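Local atomic coordinates of nucleoporin NUP82 (Chaetomium thermophilum, PDB entry 5CWW), a protein that probably serves as a structural component of the nuclear pore complex and as a docking partner for transport factors that associate with it transiently. Residues I198-E203 and D213-A218; D550-Q555 and I586-E591; K390-I395 and N426-L431. All coordinates share one frame; numbering follows the deposited sequence.

In the fold
The three contacts follow one another along the N-terminal part of NUP82, whose successive small, mostly antiparallel sheets are consistent with a β-propeller. Contact 1 comes first, joining the last two strands of the sheet formed by residues 175-220. Contact 3 follows, pairing strands 389-395 and 427-432 of a five-stranded mixed sheet, its centre about 9 Å from the centre of the chain. Contact 2 comes last and links two sheets, through outermost strands 548-554 and 585-589. Centre to centre, contacts 1 and 2 are 38 Å apart on opposite sides of the chain's centre, and contact 3 lies 24 Å from contact 1 and 22 Å from contact 2. Contacts 1 and 3 thus pair strands within a sheet by hydrogen bonds, while contact 2 packs one sheet against another through apolar side chains.

Contact 1 (I198-E203 and D213-A218); sequences IVRVWE and DAPTLA
Val201 and Leu217 form an antiparallel hydrogen-bonded pair, with Val201 N donating to Leu217 O at 2.9 Å. Val201 O in turn receives Thr216 N at 2.9 Å and, more weakly, Leu217 N. Among the polar side chains, Thr216 OG1 lies between two acceptors, Glu203 OE2 at 2.9 Å and Val201 O at 3.1 Å. Its chi1 of 60° sets this hydroxyl between the backbone N and the carbonyl carbon, within reach of both; Glu203 OE2 also bonds Gln290 N. One water bridges Glu203 N and Ala214 O. The aromatic contact is a CH-pi interaction: Pro215 CB sits 3.8 Å from the centroid of the six-membered ring of Trp202, only 9° off the ring normal, and Pro215 CD comes within 3.5 Å of Trp202 CZ3. Trp202 NE1 is tied to Thr192 OG1 on the preceding strand. An alanine at Trp202 would probably leave Pro215 without its flat platform and Thr192 without the indole N-H. Apolar contact is also made by Val201 CB with Leu217 CB, at 4.0 Å, and by Arg200 CG with Ala218 CB. Thr216 and Leu217 both face Val201, which makes this a classic beta bulge where the chain enters the outermost strand of a four-stranded antiparallel sheet.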
ATOM      1  N   ILE B 198      -0.874   1.145   9.338  1.00 43.35           N
ATOM      2  CA  ILE B 198      -0.246   2.369   9.809  1.00 41.85           C
ATOM      3  C   ILE B 198       0.744   2.857   8.759  1.00 42.43           C
ATOM      4  O   ILE B 198       1.664   2.135   8.374  1.00 41.81           O
ATOM      5  CB  ILE B 198       0.461   2.165  11.158  1.00 41.83           C
ATOM      6  CG1 ILE B 198      -0.562   1.745  12.219  1.00 46.58           C
ATOM      7  CG2 ILE B 198       1.153   3.448  11.590  1.00 41.16           C
ATOM      8  CD1 ILE B 198       0.050   1.155  13.448  1.00 48.55           C
ATOM      9  N   VAL B 199       0.537   4.086   8.299  1.00 43.10           N
ATOM     10  CA  VAL B 199       1.376   4.695   7.276  1.00 43.64           C
ATOM     11  C   VAL B 199       2.380   5.621   7.944  1.00 45.14           C
ATOM     12  O   VAL B 199       2.003   6.504   8.716  1.00 45.17           O
ATOM     13  CB  VAL B 199       0.538   5.484   6.246  1.00 42.00           C
ATOM     14  CG1 VAL B 199       1.434   6.133   5.195  1.00 41.08           C
ATOM     15  CG2 VAL B 199      -0.482   4.569   5.582  1.00 42.57           C
ATOM     16  N   ARG B 200       3.658   5.406   7.654  1.00 45.27           N
ATOM     17  CA  ARG B 200       4.721   6.198   8.260  1.00 47.99           C
ATOM     18  C   ARG B 200       5.665   6.772   7.214  1.00 48.16           C
ATOM     19  O   ARG B 200       6.229   6.041   6.398  1.00 49.96           O
ATOM     20  CB  ARG B 200       5.499   5.351   9.269  1.00 49.07           C
ATOM     21  CG  ARG B 200       4.824   5.264  10.629  1.00 52.61           C
ATOM     22  CD  ARG B 200       5.626   4.410  11.593  1.00 57.69           C
ATOM     23  NE  ARG B 200       5.239   3.004  11.514  1.00 60.32           N
ATOM     24  CZ  ARG B 200       4.476   2.366  12.397  1.00 62.86           C
ATOM     25  NH1 ARG B 200       4.004   2.988  13.467  1.00 62.26           N
ATOM     26  NH2 ARG B 200       4.192   1.086  12.211  1.00 62.97           N
ATOM     27  N   VAL B 201       5.807   8.093   7.243  1.00 47.60           N
ATOM     28  CA  VAL B 201       6.719   8.807   6.361  1.00 47.14           C
ATOM     29  C   VAL B 201       8.034   9.099   7.088  1.00 49.64           C
ATOM     30  O   VAL B 201       8.044   9.773   8.122  1.00 51.76           O
ATOM     31  CB  VAL B 201       6.099  10.129   5.869  1.00 43.93           C
ATOM     32  CG1 VAL B 201       7.047  10.839   4.903  1.00 44.47           C
ATOM     33  CG2 VAL B 201       4.741   9.874   5.206  1.00 41.99           C
ATOM     34  N   TRP B 202       9.137   8.588   6.546  1.00 49.09           N
ATOM     35  CA  TRP B 202      10.470   8.828   7.097  1.00 50.74           C
ATOM     36  C   TRP B 202      11.268   9.697   6.138  1.00 53.13           C
ATOM     37  O   TRP B 202      11.364   9.380   4.953  1.00 55.46           O
ATOM     38  CB  TRP B 202      11.214   7.513   7.336  1.00 49.27           C
ATOM     39  CG  TRP B 202      10.385   6.428   7.950  1.00 48.54           C
ATOM     40  CD1 TRP B 202       9.462   5.645   7.318  1.00 47.30           C
ATOM     41  CD2 TRP B 202      10.419   5.985   9.313  1.00 50.32           C
ATOM     42  NE1 TRP B 202       8.913   4.750   8.204  1.00 47.45           N
ATOM     43  CE2 TRP B 202       9.485   4.938   9.436  1.00 50.36           C
ATOM     44  CE3 TRP B 202      11.148   6.376  10.441  1.00 52.75           C
ATOM     45  CZ2 TRP B 202       9.258   4.279  10.643  1.00 51.76           C
ATOM     46  CZ3 TRP B 202      10.920   5.720  11.638  1.00 54.92           C
ATOM     47  CH2 TRP B 202       9.985   4.683  11.729  1.00 53.39           C
ATOM     48  N   GLU B 203      11.840  10.783   6.650  1.00 52.11           N
ATOM     49  CA  GLU B 203      12.657  11.679   5.833  1.00 52.08           C
ATOM     50  C   GLU B 203      14.112  11.602   6.275  1.00 52.97           C
ATOM     51  O   GLU B 203      14.521  12.246   7.241  1.00 55.01           O
ATOM     52  CB  GLU B 203      12.125  13.107   5.928  1.00 52.51           C
ATOM     53  CG  GLU B 203      10.709  13.243   5.372  1.00 50.25           C
ATOM     54  CD  GLU B 203      10.149  14.642   5.505  1.00 51.44           C
ATOM     55  OE1 GLU B 203      10.800  15.596   5.033  1.00 52.03           O
ATOM     56  OE2 GLU B 203       9.054  14.784   6.089  1.00 50.77           O
ATOM     57  N   ASP B 213      15.253   7.002  13.466  1.00 62.07           N
ATOM     58  CA  ASP B 213      14.652   6.484  14.695  1.00 63.73           C
ATOM     59  C   ASP B 213      13.147   6.701  14.733  1.00 60.61           C
ATOM     60  O   ASP B 213      12.408   5.863  15.249  1.00 61.16           O
ATOM     61  CB  ASP B 213      15.284   7.141  15.926  1.00 69.23           C
ATOM     62  CG  ASP B 213      16.728   6.728  16.137  1.00 73.28           C
ATOM     63  OD1 ASP B 213      17.070   5.562  15.849  1.00 74.65           O
ATOM     64  OD2 ASP B 213      17.521   7.572  16.603  1.00 75.88           O
ATOM     65  N   ALA B 214      12.700   7.831  14.194  1.00 56.83           N
ATOM     66  CA  ALA B 214      11.294   8.212  14.263  1.00 53.84           C
ATOM     67  C   ALA B 214      10.812   8.794  12.939  1.00 50.26           C
ATOM     68  O   ALA B 214      11.575   9.456  12.235  1.00 48.33           O
ATOM     69  CB  ALA B 214      11.078   9.216  15.385  1.00 56.29           C
ATOM     70  N   PRO B 215       9.539   8.548  12.592  1.00 51.07           N
ATOM     71  CA  PRO B 215       8.991   9.126  11.363  1.00 50.85           C
ATOM     72  C   PRO B 215       8.544  10.571  11.559  1.00 51.80           C
ATOM     73  O   PRO B 215       8.254  10.977  12.683  1.00 52.67           O
ATOM     74  CB  PRO B 215       7.801   8.220  11.057  1.00 49.48           C
ATOM     75  CG  PRO B 215       7.335   7.765  12.402  1.00 50.07           C
ATOM     76  CD  PRO B 215       8.556   7.692  13.282  1.00 51.68           C
ATOM     77  N   THR B 216       8.494  11.330  10.470  1.00 51.84           N
ATOM     78  CA  THR B 216       8.018  12.707  10.509  1.00 53.72           C
ATOM     79  C   THR B 216       6.493  12.728  10.565  1.00 52.11           C
ATOM     80  O   THR B 216       5.891  13.668  11.087  1.00 53.72           O
ATOM     81  CB  THR B 216       8.502  13.504   9.286  1.00 54.82           C
ATOM     82  OG1 THR B 216       8.015  12.887   8.087  1.00 53.82           O
ATOM     83  CG2 THR B 216      10.023  13.555   9.246  1.00 56.80           C
ATOM     84  N   LEU B 217       5.878  11.687  10.011  1.00 53.82           N
ATOM     85  CA  LEU B 217       4.424  11.567   9.973  1.00 51.75           C
ATOM     86  C   LEU B 217       4.017  10.116  10.196  1.00 49.26           C
ATOM     87  O   LEU B 217       4.632   9.202   9.647  1.00 50.04           O
ATOM     88  CB  LEU B 217       3.872  12.067   8.635  1.00 53.87           C
ATOM     89  CG  LEU B 217       2.351  12.148   8.487  1.00 55.68           C
ATOM     90  CD1 LEU B 217       1.763  13.185   9.435  1.00 58.34           C
ATOM     91  CD2 LEU B 217       1.974  12.466   7.045  1.00 56.15           C
ATOM     92  N   ALA B 218       2.989   9.913  11.012  1.00 48.50           N
ATOM     93  CA  ALA B 218       2.488   8.578  11.313  1.00 47.20           C
ATOM     94  C   ALA B 218       0.970   8.613  11.338  1.00 47.37           C
ATOM     95  O   ALA B 218       0.375   9.337  12.135  1.00 50.22           O
ATOM     96  CB  ALA B 218       3.035   8.077  12.638  1.00 47.61           C
TER
HETATM   97  O   HOH W   1      12.152  10.398   9.724  1.00 48.15           O

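Contact 2 (D550-Q555 and I586-E591); sequences DRIFTQ and IALFFE
Ile586 lays its terminal methyl over one face of the Phe553 ring, the two side chains crossing at about a right angle. Ile586 CD1 lies 3.8 Å from the ring centroid and 28° off the normal, a CH-pi contact displaced so that Phe553 CZ is the nearest atom, at 3.4 Å. Phe553 has CG anti to the backbone N (chi1 174°), and its ring, besides receiving this methyl, meets Phe7 edge-to-face. Leu588 CD1 completes the close-packed part, 3.8 Å from Phe553 CB and 3.5 Å from Ile552 O. Two consecutive residues, Ile552 and Phe553, can both turn toward the opposite segment because they form a classic beta bulge facing Ile510. Toward Phe590 the packing thins out. Ile552 CG2 meets that ring at its edge, close to the ring plane and 3.9 Å from Phe590 CZ, and Phe590 is an exposed residue. Ile552 CD1 and Leu588 CD1 are 4.3 Å apart, a looser contact. The strand axes come no nearer than 8.9 Å, and no hydrogen bond spans them. Between these two segments the contact is made mainly by methyl and aromatic groups, so that it rests on shape and apolar burial, not on continuous strand pairing.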
ATOM      1  N   ASP B 550       1.373 -12.699 -22.030  1.00 90.35           N
ATOM      2  CA  ASP B 550       2.097 -13.872 -22.495  1.00 93.70           C
ATOM      3  C   ASP B 550       3.008 -14.414 -21.405  1.00 88.20           C
ATOM      4  O   ASP B 550       3.768 -13.665 -20.789  1.00 88.12           O
ATOM      5  CB  ASP B 550       2.916 -13.536 -23.741  1.00101.44           C
ATOM      6  CG  ASP B 550       3.628 -14.744 -24.312  1.00107.60           C
ATOM      7  OD1 ASP B 550       2.987 -15.514 -25.059  1.00110.90           O
ATOM      8  OD2 ASP B 550       4.828 -14.925 -24.014  1.00109.17           O
ATOM      9  N   ARG B 551       2.926 -15.717 -21.164  1.00 80.44           N
ATOM     10  CA  ARG B 551       3.792 -16.349 -20.185  1.00 74.95           C
ATOM     11  C   ARG B 551       5.185 -16.546 -20.758  1.00 75.46           C
ATOM     12  O   ARG B 551       5.350 -17.089 -21.850  1.00 76.59           O
ATOM     13  CB  ARG B 551       3.224 -17.689 -19.732  1.00 74.61           C
ATOM     14  CG  ARG B 551       4.113 -18.377 -18.719  1.00 73.42           C
ATOM     15  CD  ARG B 551       3.371 -19.421 -17.918  1.00 73.07           C
ATOM     16  NE  ARG B 551       2.240 -18.871 -17.181  1.00 69.37           N
ATOM     17  CZ  ARG B 551       1.589 -19.531 -16.231  1.00 67.27           C
ATOM     18  NH1 ARG B 551       0.567 -18.967 -15.612  1.00 65.98           N
ATOM     19  NH2 ARG B 551       1.966 -20.758 -15.895  1.00 68.05           N
ATOM     20  N   ILE B 552       6.182 -16.106 -20.004  1.00 74.36           N
ATOM     21  CA  ILE B 552       7.574 -16.161 -20.430  1.00 77.09           C
ATOM     22  C   ILE B 552       8.306 -17.328 -19.778  1.00 76.17           C
ATOM     23  O   ILE B 552       9.308 -17.814 -20.298  1.00 76.68           O
ATOM     24  CB  ILE B 552       8.295 -14.853 -20.108  1.00 80.21           C
ATOM     25  CG1 ILE B 552       8.306 -14.616 -18.599  1.00 81.16           C
ATOM     26  CG2 ILE B 552       7.605 -13.692 -20.818  1.00 80.92           C
ATOM     27  CD1 ILE B 552       9.171 -13.490 -18.192  1.00 81.49           C
ATOM     28  N   PHE B 553       7.798 -17.766 -18.631  1.00 72.13           N
ATOM     29  CA  PHE B 553       8.469 -18.779 -17.827  1.00 72.98           C
ATOM     30  C   PHE B 553       7.480 -19.549 -16.967  1.00 72.71           C
ATOM     31  O   PHE B 553       6.538 -18.979 -16.415  1.00 72.93           O
ATOM     32  CB  PHE B 553       9.529 -18.135 -16.932  1.00 70.93           C
ATOM     33  CG  PHE B 553      10.168 -19.091 -15.965  1.00 73.86           C
ATOM     34  CD1 PHE B 553      11.150 -19.971 -16.384  1.00 76.63           C
ATOM     35  CD2 PHE B 553       9.783 -19.112 -14.635  1.00 73.83           C
ATOM     36  CE1 PHE B 553      11.737 -20.851 -15.496  1.00 78.68           C
ATOM     37  CE2 PHE B 553      10.367 -19.992 -13.741  1.00 76.17           C
ATOM     38  CZ  PHE B 553      11.345 -20.862 -14.175  1.00 77.88           C
ATOM     39  N   THR B 554       7.711 -20.854 -16.865  1.00 73.55           N
ATOM     40  CA  THR B 554       6.898 -21.728 -16.032  1.00 71.39           C
ATOM     41  C   THR B 554       7.785 -22.650 -15.208  1.00 73.98           C
ATOM     42  O   THR B 554       8.673 -23.315 -15.745  1.00 75.27           O
ATOM     43  CB  THR B 554       5.938 -22.578 -16.877  1.00 71.73           C
ATOM     44  OG1 THR B 554       5.258 -21.739 -17.815  1.00 70.23           O
ATOM     45  CG2 THR B 554       4.917 -23.278 -15.991  1.00 70.91           C
ATOM     46  N   GLN B 555       7.543 -22.682 -13.903  1.00 79.45           N
ATOM     47  CA  GLN B 555       8.275 -23.566 -13.006  1.00 86.45           C
ATOM     48  C   GLN B 555       7.518 -24.886 -12.887  1.00 95.89           C
ATOM     49  O   GLN B 555       6.312 -24.894 -12.636  1.00 94.74           O
ATOM     50  CB  GLN B 555       8.455 -22.912 -11.637  1.00 85.90           C
ATOM     51  CG  GLN B 555       9.345 -23.693 -10.691  1.00 90.06           C
ATOM     52  CD  GLN B 555       9.781 -22.889  -9.475  1.00 91.16           C
ATOM     53  OE1 GLN B 555      10.779 -23.218  -8.834  1.00 94.52           O
ATOM     54  NE2 GLN B 555       9.033 -21.841  -9.144  1.00 88.75           N
ATOM     55  N   ILE B 586      17.243 -16.750 -13.300  1.00 67.81           N
ATOM     56  CA  ILE B 586      16.367 -16.770 -14.462  1.00 69.82           C
ATOM     57  C   ILE B 586      16.559 -15.459 -15.211  1.00 69.84           C
ATOM     58  O   ILE B 586      16.141 -14.402 -14.742  1.00 70.37           O
ATOM     59  CB  ILE B 586      14.886 -16.948 -14.067  1.00 68.93           C
ATOM     60  CG1 ILE B 586      14.693 -18.270 -13.320  1.00 71.15           C
ATOM     61  CG2 ILE B 586      13.991 -16.903 -15.304  1.00 68.36           C
ATOM     62  CD1 ILE B 586      13.311 -18.447 -12.721  1.00 70.30           C
ATOM     63  N   ALA B 587      17.208 -15.540 -16.368  1.00 72.25           N
ATOM     64  CA  ALA B 587      17.482 -14.367 -17.192  1.00 72.78           C
ATOM     65  C   ALA B 587      17.018 -14.599 -18.625  1.00 76.57           C
ATOM     66  O   ALA B 587      17.722 -15.220 -19.422  1.00 79.50           O
ATOM     67  CB  ALA B 587      18.963 -14.032 -17.157  1.00 74.47           C
ATOM     68  N   LEU B 588      15.829 -14.093 -18.940  1.00 76.88           N
ATOM     69  CA  LEU B 588      15.219 -14.290 -20.250  1.00 80.59           C
ATOM     70  C   LEU B 588      15.238 -13.000 -21.067  1.00 78.57           C
ATOM     71  O   LEU B 588      14.698 -11.976 -20.645  1.00 75.86           O
ATOM     72  CB  LEU B 588      13.784 -14.790 -20.080  1.00 82.37           C
ATOM     73  CG  LEU B 588      13.655 -16.037 -19.200  1.00 85.71           C
ATOM     74  CD1 LEU B 588      12.196 -16.385 -18.963  1.00 85.11           C
ATOM     75  CD2 LEU B 588      14.393 -17.219 -19.818  1.00 90.04           C
ATOM     76  N   PHE B 589      15.856 -13.071 -22.245  1.00 80.40           N
ATOM     77  CA  PHE B 589      16.110 -11.893 -23.071  1.00 81.67           C
ATOM     78  C   PHE B 589      15.061 -11.705 -24.167  1.00 90.64           C
ATOM     79  O   PHE B 589      14.516 -12.676 -24.692  1.00 93.28           O
ATOM     80  CB  PHE B 589      17.503 -11.993 -23.702  1.00 81.40           C
ATOM     81  CG  PHE B 589      18.629 -11.834 -22.716  1.00 78.74           C
ATOM     82  CD1 PHE B 589      18.859 -12.793 -21.742  1.00 77.16           C
ATOM     83  CD2 PHE B 589      19.460 -10.728 -22.767  1.00 79.31           C
ATOM     84  CE1 PHE B 589      19.891 -12.646 -20.832  1.00 78.53           C
ATOM     85  CE2 PHE B 589      20.496 -10.575 -21.862  1.00 79.25           C
ATOM     86  CZ  PHE B 589      20.711 -11.537 -20.894  1.00 77.93           C
ATOM     87  N   PHE B 590      14.792 -10.444 -24.501  1.00 99.50           N
ATOM     88  CA  PHE B 590      13.811 -10.091 -25.526  1.00103.89           C
ATOM     89  C   PHE B 590      14.423  -9.269 -26.650  1.00102.54           C
ATOM     90  O   PHE B 590      13.839  -9.153 -27.728  1.00107.05           O
ATOM     91  CB  PHE B 590      12.653  -9.315 -24.909  1.00105.37           C
ATOM     92  CG  PHE B 590      11.943 -10.062 -23.834  1.00106.92           C
ATOM     93  CD1 PHE B 590      10.986 -11.011 -24.146  1.00108.62           C
ATOM     94  CD2 PHE B 590      12.238  -9.822 -22.506  1.00106.62           C
ATOM     95  CE1 PHE B 590      10.332 -11.702 -23.151  1.00107.67           C
ATOM     96  CE2 PHE B 590      11.591 -10.507 -21.511  1.00106.58           C
ATOM     97  CZ  PHE B 590      10.634 -11.450 -21.830  1.00106.54           C
ATOM     98  N   GLU B 591      15.591  -8.687 -26.395  1.00100.92           N
ATOM     99  CA  GLU B 591      16.247  -7.844 -27.384  1.00 97.60           C
ATOM    100  C   GLU B 591      17.713  -7.628 -27.034  1.00105.02           C
ATOM    101  O   GLU B 591      18.039  -7.020 -26.014  1.00106.56           O
ATOM    102  CB  GLU B 591      15.526  -6.497 -27.487  1.00 90.24           C
ATOM    103  CG  GLU B 591      16.014  -5.599 -28.610  1.00 86.91           C
ATOM    104  CD  GLU B 591      15.233  -4.301 -28.685  1.00 80.18           C
ATOM    105  OE1 GLU B 591      14.587  -3.936 -27.678  1.00 76.13           O
ATOM    106  OE2 GLU B 591      15.253  -3.648 -29.749  1.00 78.64           O
TER

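Contact 3 (K390-I395 and N426-L431); sequences KDIYVI and NIICLL
Ile392 and Leu430 form an antiparallel non-hydrogen-bonded pair, their side chains lying next to each other and pointing the same way. From Ile392 CB, which sits 4.1 Å from Cys429 O, the chain runs out with CG1 anti to the backbone N (chi1 -179°). Ile392 CG1 passes 3.7 Å from Cys429 O and also meets Leu430 CD2. At the tip, Ile392 CD1 meets two methyls on the same side, Leu430 CD2 at 3.9 Å and Ile428 CG2 at 4.2 Å. Val394 shares this face, its CG2 packing 4.1 Å from Ile428 CG1. On the other face, Cys429 SG approaches the edge of the Tyr393 ring near its plane, while Tyr393 OH bonds Pro499 O. The backbones are joined by reciprocal hydrogen bonds at the Tyr393-Cys429 and Ile395-Ile427 pairs. At the far end the pattern is distorted: Leu431 O accepts from both Lys390 N, at 2.7 Å, and Asp391 N, at 3.2 Å, the mark of a classic beta bulge. Asp391 OD1 accepts from Ile392 N within the strand, and its OD2 forms a salt bridge with Arg47. Segment 390-395 belongs to an outermost strand of the mixed sheet, and segment 426-431 pairs on its other side with strand 437-441. The face bearing Ile392, Val394 and Ile428 packs on Trp273 of strand 272-276, whereas Asp391, Cys429 and Leu431 turn to strand 491-494, so the pair is wedged between the sheets before and after its own.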
ATOM      1  N   LYS B 390      -3.415  -9.356  -3.249  1.00 49.35           N
ATOM      2  CA  LYS B 390      -2.050  -9.602  -2.798  1.00 47.22           C
ATOM      3  C   LYS B 390      -1.074  -8.538  -3.286  1.00 47.87           C
ATOM      4  O   LYS B 390       0.009  -8.384  -2.725  1.00 48.65           O
ATOM      5  CB  LYS B 390      -1.594 -10.990  -3.257  1.00 48.88           C
ATOM      6  CG  LYS B 390      -2.247 -12.129  -2.481  1.00 50.79           C
ATOM      7  CD  LYS B 390      -1.734 -12.194  -1.040  1.00 53.62           C
ATOM      8  CE  LYS B 390      -2.659 -12.984  -0.128  1.00 57.38           C
ATOM      9  NZ  LYS B 390      -2.777 -14.405  -0.548  1.00 60.35           N
ATOM     10  N   ASP B 391      -1.449  -7.801  -4.326  1.00 48.98           N
ATOM     11  CA  ASP B 391      -0.613  -6.700  -4.786  1.00 48.40           C
ATOM     12  C   ASP B 391      -1.428  -5.639  -5.508  1.00 47.21           C
ATOM     13  O   ASP B 391      -2.545  -5.889  -5.960  1.00 48.44           O
ATOM     14  CB  ASP B 391       0.491  -7.209  -5.712  1.00 50.04           C
ATOM     15  CG  ASP B 391       1.735  -6.333  -5.679  1.00 50.97           C
ATOM     16  OD1 ASP B 391       1.672  -5.214  -5.127  1.00 50.36           O
ATOM     17  OD2 ASP B 391       2.778  -6.758  -6.218  1.00 52.31           O
ATOM     18  N   ILE B 392      -0.852  -4.447  -5.601  1.00 44.61           N
ATOM     19  CA  ILE B 392      -1.469  -3.339  -6.310  1.00 44.49           C
ATOM     20  C   ILE B 392      -0.390  -2.598  -7.087  1.00 45.37           C
ATOM     21  O   ILE B 392       0.728  -2.421  -6.600  1.00 45.49           O
ATOM     22  CB  ILE B 392      -2.200  -2.376  -5.348  1.00 43.72           C
ATOM     23  CG1 ILE B 392      -2.865  -1.241  -6.133  1.00 43.68           C
ATOM     24  CG2 ILE B 392      -1.236  -1.832  -4.287  1.00 42.80           C
ATOM     25  CD1 ILE B 392      -3.828  -0.405  -5.317  1.00 43.95           C
ATOM     26  N   TYR B 393      -0.727  -2.184  -8.304  1.00 46.36           N
ATOM     27  CA  TYR B 393       0.206  -1.479  -9.171  1.00 45.10           C
ATOM     28  C   TYR B 393      -0.536  -0.402  -9.943  1.00 43.99           C
ATOM     29  O   TYR B 393      -1.469  -0.695 -10.689  1.00 45.36           O
ATOM     30  CB  TYR B 393       0.893  -2.450 -10.130  1.00 46.16           C
ATOM     31  CG  TYR B 393       1.752  -1.776 -11.174  1.00 48.08           C
ATOM     32  CD1 TYR B 393       2.965  -1.195 -10.833  1.00 49.06           C
ATOM     33  CD2 TYR B 393       1.353  -1.730 -12.503  1.00 49.70           C
ATOM     34  CE1 TYR B 393       3.754  -0.580 -11.787  1.00 50.43           C
ATOM     35  CE2 TYR B 393       2.135  -1.120 -13.462  1.00 52.10           C
ATOM     36  CZ  TYR B 393       3.335  -0.546 -13.099  1.00 52.85           C
ATOM     37  OH  TYR B 393       4.113   0.062 -14.054  1.00 54.11           O
ATOM     38  N   VAL B 394      -0.129   0.847  -9.743  1.00 39.23           N
ATOM     39  CA  VAL B 394      -0.846   1.983 -10.299  1.00 40.25           C
ATOM     40  C   VAL B 394       0.003   2.751 -11.300  1.00 41.88           C
ATOM     41  O   VAL B 394       1.108   3.191 -10.992  1.00 40.13           O
ATOM     42  CB  VAL B 394      -1.304   2.947  -9.194  1.00 39.42           C
ATOM     43  CG1 VAL B 394      -2.117   4.099  -9.786  1.00 40.45           C
ATOM     44  CG2 VAL B 394      -2.129   2.198  -8.159  1.00 39.83           C
ATOM     45  N   ILE B 395      -0.531   2.904 -12.505  1.00 44.79           N
ATOM     46  CA  ILE B 395       0.090   3.727 -13.528  1.00 47.41           C
ATOM     47  C   ILE B 395      -0.587   5.088 -13.502  1.00 46.48           C
ATOM     48  O   ILE B 395      -1.751   5.220 -13.885  1.00 48.19           O
ATOM     49  CB  ILE B 395      -0.031   3.090 -14.920  1.00 47.71           C
ATOM     50  CG1 ILE B 395       0.501   1.656 -14.890  1.00 47.57           C
ATOM     51  CG2 ILE B 395       0.734   3.915 -15.947  1.00 47.97           C
ATOM     52  CD1 ILE B 395       0.116   0.834 -16.090  1.00 48.98           C
ATOM     53  N   ASN B 426      -5.462   7.621 -14.409  1.00 44.17           N
ATOM     54  CA  ASN B 426      -4.817   6.626 -13.568  1.00 45.08           C
ATOM     55  C   ASN B 426      -5.334   5.239 -13.923  1.00 45.13           C
ATOM     56  O   ASN B 426      -6.531   5.055 -14.158  1.00 44.93           O
ATOM     57  CB  ASN B 426      -5.055   6.912 -12.083  1.00 44.33           C
ATOM     58  CG  ASN B 426      -4.585   8.290 -11.671  1.00 46.88           C
ATOM     59  OD1 ASN B 426      -3.403   8.617 -11.787  1.00 46.34           O
ATOM     60  ND2 ASN B 426      -5.505   9.102 -11.164  1.00 47.63           N
ATOM     61  N   ILE B 427      -4.424   4.275 -13.990  1.00 45.93           N
ATOM     62  CA  ILE B 427      -4.792   2.881 -14.183  1.00 46.79           C
ATOM     63  C   ILE B 427      -4.404   2.108 -12.932  1.00 46.58           C
ATOM     64  O   ILE B 427      -3.230   2.044 -12.567  1.00 47.61           O
ATOM     65  CB  ILE B 427      -4.111   2.263 -15.419  1.00 45.80           C
ATOM     66  CG1 ILE B 427      -4.387   3.123 -16.659  1.00 47.27           C
ATOM     67  CG2 ILE B 427      -4.612   0.838 -15.637  1.00 44.88           C
ATOM     68  CD1 ILE B 427      -3.662   2.668 -17.914  1.00 49.03           C
ATOM     69  N   ILE B 428      -5.406   1.545 -12.269  1.00 46.89           N
ATOM     70  CA  ILE B 428      -5.193   0.795 -11.042  1.00 46.33           C
ATOM     71  C   ILE B 428      -5.263  -0.694 -11.353  1.00 48.58           C
ATOM     72  O   ILE B 428      -6.308  -1.212 -11.755  1.00 49.27           O
ATOM     73  CB  ILE B 428      -6.227   1.173  -9.958  1.00 45.14           C
ATOM     74  CG1 ILE B 428      -6.012   2.619  -9.496  1.00 45.75           C
ATOM     75  CG2 ILE B 428      -6.100   0.263  -8.737  1.00 44.39           C
ATOM     76  CD1 ILE B 428      -6.545   3.686 -10.430  1.00 46.24           C
ATOM     77  N   CYS B 429      -4.131  -1.369 -11.183  1.00 45.55           N
ATOM     78  CA  CYS B 429      -4.027  -2.796 -11.455  1.00 48.17           C
ATOM     79  C   CYS B 429      -4.011  -3.568 -10.139  1.00 45.31           C
ATOM     80  O   CYS B 429      -3.265  -3.221  -9.218  1.00 44.67           O
ATOM     81  CB  CYS B 429      -2.771  -3.094 -12.276  1.00 50.34           C
ATOM     82  SG  CYS B 429      -2.629  -2.094 -13.785  1.00 46.54           S
ATOM     83  N   LEU B 430      -4.841  -4.604 -10.055  1.00 47.37           N
ATOM     84  CA  LEU B 430      -5.029  -5.359  -8.819  1.00 44.77           C
ATOM     85  C   LEU B 430      -4.731  -6.838  -9.038  1.00 45.68           C
ATOM     86  O   LEU B 430      -5.253  -7.449  -9.967  1.00 47.65           O
ATOM     87  CB  LEU B 430      -6.456  -5.186  -8.296  1.00 43.71           C
ATOM     88  CG  LEU B 430      -6.965  -3.747  -8.168  1.00 42.19           C
ATOM     89  CD1 LEU B 430      -8.445  -3.735  -7.809  1.00 42.27           C
ATOM     90  CD2 LEU B 430      -6.157  -2.976  -7.136  1.00 41.45           C
ATOM     91  N   LEU B 431      -3.906  -7.402  -8.163  1.00 44.40           N
ATOM     92  CA  LEU B 431      -3.482  -8.795  -8.264  1.00 46.81           C
ATOM     93  C   LEU B 431      -4.052  -9.621  -7.112  1.00 48.71           C
ATOM     94  O   LEU B 431      -3.789  -9.340  -5.941  1.00 46.93           O
ATOM     95  CB  LEU B 431      -1.954  -8.869  -8.276  1.00 47.42           C
ATOM     96  CG  LEU B 431      -1.251 -10.201  -8.533  1.00 49.61           C
ATOM     97  CD1 LEU B 431      -1.788 -10.898  -9.775  1.00 53.07           C
ATOM     98  CD2 LEU B 431       0.242  -9.937  -8.682  1.00 52.05           C
TER